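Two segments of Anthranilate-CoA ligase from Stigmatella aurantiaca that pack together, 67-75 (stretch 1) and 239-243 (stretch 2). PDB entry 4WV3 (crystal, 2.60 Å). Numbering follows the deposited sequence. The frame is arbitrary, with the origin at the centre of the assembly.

Stretch 1 67-75: TLDSAEWVT
Stretch 2 239-243: VLFPG

Stretch 1 runs extended through Thr67 to Ser70 and then turns into a helix from Ala71 that continues beyond Thr75; stretch 2 is largely extended until Pro242 (phi/psi -80/-21). The register is set where Asp69 and Pro242 bring their CA atoms to 4.6 Å. No direct hydrogen bond crosses the contact, and the 307 Å² buried between the stretches rests mainly on van der Waals packing.

Thr67 (-152/171, chi1 t) lies out of reach. Leu68 (-68/160, mt) points toward stretch 2, placing its CB 4.1 Å from Pro242 CB, an apolar contact, and its CD2 3.9 Å from Pro242 O.

Asp69 (-58/114, chi1 -85°, chi2 24°) makes the most extensive contact on its side. Asp69 O lies 3.3 Å from Pro242 CB, Asp69 CB 3.5 Å from Phe241 O, and Asp69 C 4.2 Å from Leu240 CB, so it spans three consecutive residues. A water lies between the two stretches, at Asp69 and Phe241: it lies 3.2 Å from Asp69 OD2, within hydrogen-bonding reach, and accepts from Phe241 N at 2.8 Å. Phe241 (-110/107, chi1 t, chi2 77°) directs its CA-to-CB bond away, so its backbone supplies these close approaches.

Ser70 (-163/176, chi1 p) occupies the N-cap position. Its CA-to-CB bond points away from stretch 2, and Ser70 OG donates to Leu68 O at 2.9 Å. Ser70 O accepts weak bonds from Trp73 N (3.3 Å) and Val74 N (3.5 Å), while lying 3.3 Å from Leu240 CD1.

Within the helix, Thr75 N donates to Ala71 O at 3.1 Å. Trp73 (chi1 -160°, chi2 103°) starts toward stretch 2, but its end leads away. Val74 (-66/-49, chi1 t) extends CG2 to 3.7 Å from CD1 of Leu240 (-111/126, mt), whose side chain thus packs against the first helical turn.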

# COMPACT_ATOMS: atom_id res chain seq x y z
N THR A 67 3.88 -3.85 15.06
CA THR A 67 4.26 -5.26 15.09
C THR A 67 4.13 -5.91 13.72
O THR A 67 3.58 -5.32 12.79
CB THR A 67 3.45 -6.06 16.13
OG1 THR A 67 3.85 -7.43 16.10
CG2 THR A 67 1.96 -5.96 15.84
N LEU A 68 4.63 -7.13 13.60
CA LEU A 68 4.62 -7.87 12.34
C LEU A 68 3.20 -8.25 11.93
O LEU A 68 2.30 -8.28 12.77
CB LEU A 68 5.47 -9.13 12.47
CG LEU A 68 6.89 -8.95 13.02
CD1 LEU A 68 7.54 -10.30 13.27
CD2 LEU A 68 7.73 -8.11 12.08
N ASP A 69 3.01 -8.54 10.64
CA ASP A 69 1.74 -9.06 10.16
C ASP A 69 1.51 -10.35 10.93
O ASP A 69 2.25 -11.32 10.79
CB ASP A 69 1.79 -9.29 8.64
CG ASP A 69 1.45 -8.04 7.86
OD1 ASP A 69 1.62 -6.93 8.40
OD2 ASP A 69 1.01 -8.17 6.69
N SER A 70 0.47 -10.34 11.77
CA SER A 70 0.22 -11.46 12.67
C SER A 70 -1.20 -11.42 13.22
O SER A 70 -1.96 -10.49 12.95
CB SER A 70 1.22 -11.50 13.83
OG SER A 70 1.21 -10.27 14.55
N ALA A 71 -1.54 -12.45 13.98
CA ALA A 71 -2.84 -12.52 14.64
C ALA A 71 -2.97 -11.40 15.67
O ALA A 71 -4.04 -10.82 15.84
CB ALA A 71 -3.03 -13.87 15.30
N GLU A 72 -1.86 -11.09 16.34
CA GLU A 72 -1.85 -10.06 17.37
C GLU A 72 -2.05 -8.67 16.79
O GLU A 72 -2.57 -7.78 17.47
CB GLU A 72 -0.55 -10.12 18.18
CG GLU A 72 -0.43 -11.32 19.10
CD GLU A 72 -0.04 -12.59 18.37
OE1 GLU A 72 0.38 -12.49 17.20
OE2 GLU A 72 -0.17 -13.68 18.96
N TRP A 73 -1.64 -8.48 15.54
CA TRP A 73 -1.84 -7.21 14.86
C TRP A 73 -3.34 -6.97 14.66
O TRP A 73 -3.86 -5.90 14.96
CB TRP A 73 -1.13 -7.20 13.51
CG TRP A 73 -0.88 -5.82 12.96
CD1 TRP A 73 0.30 -5.14 12.95
CD2 TRP A 73 -1.84 -4.96 12.32
NE1 TRP A 73 0.14 -3.91 12.36
CE2 TRP A 73 -1.16 -3.77 11.97
CE3 TRP A 73 -3.20 -5.07 12.02
CZ2 TRP A 73 -1.80 -2.71 11.33
CZ3 TRP A 73 -3.83 -4.01 11.39
CH2 TRP A 73 -3.13 -2.85 11.05
N VAL A 74 -4.02 -7.99 14.14
CA VAL A 74 -5.43 -7.89 13.81
C VAL A 74 -6.31 -7.70 15.05
O VAL A 74 -7.16 -6.81 15.09
CB VAL A 74 -5.93 -9.12 13.03
CG1 VAL A 74 -7.42 -9.02 12.78
CG2 VAL A 74 -5.17 -9.25 11.72
N THR A 75 -6.09 -8.53 16.07
CA THR A 75 -6.88 -8.46 17.29
C THR A 75 -6.67 -7.14 18.02
O THR A 75 -7.60 -6.61 18.64
CB THR A 75 -6.58 -9.64 18.24
OG1 THR A 75 -5.17 -9.70 18.51
CG2 THR A 75 -7.02 -10.95 17.61
N VAL A 239 -4.53 -14.46 4.76
CA VAL A 239 -3.25 -15.06 5.13
C VAL A 239 -2.22 -13.97 5.45
O VAL A 239 -2.01 -13.07 4.64
CB VAL A 239 -2.71 -15.96 4.01
CG1 VAL A 239 -1.38 -16.58 4.41
CG2 VAL A 239 -3.72 -17.05 3.66
N LEU A 240 -1.59 -14.07 6.61
CA LEU A 240 -0.65 -13.06 7.07
C LEU A 240 0.79 -13.57 7.10
O LEU A 240 1.08 -14.59 7.71
CB LEU A 240 -1.05 -12.53 8.45
CG LEU A 240 -2.49 -12.03 8.57
CD1 LEU A 240 -2.79 -11.56 9.99
CD2 LEU A 240 -2.76 -10.91 7.57
N PHE A 241 1.68 -12.84 6.43
CA PHE A 241 3.09 -13.22 6.34
C PHE A 241 3.96 -12.26 7.16
O PHE A 241 4.17 -11.12 6.76
CB PHE A 241 3.53 -13.24 4.88
CG PHE A 241 4.98 -13.60 4.69
CD1 PHE A 241 5.40 -14.91 4.79
CD2 PHE A 241 5.92 -12.62 4.39
CE1 PHE A 241 6.73 -15.25 4.61
CE2 PHE A 241 7.25 -12.95 4.20
CZ PHE A 241 7.65 -14.26 4.32
N PRO A 242 4.47 -12.74 8.30
CA PRO A 242 5.24 -11.91 9.24
C PRO A 242 6.69 -11.72 8.82
O PRO A 242 7.34 -10.77 9.27
CB PRO A 242 5.18 -12.72 10.53
CG PRO A 242 5.11 -14.13 10.07
CD PRO A 242 4.30 -14.12 8.79
N GLY A 243 7.20 -12.61 7.97
CA GLY A 243 8.60 -12.58 7.58
C GLY A 243 8.99 -11.42 6.69
O GLY A 243 8.15 -10.59 6.33
O HOH W 1 0.90 -10.72 4.72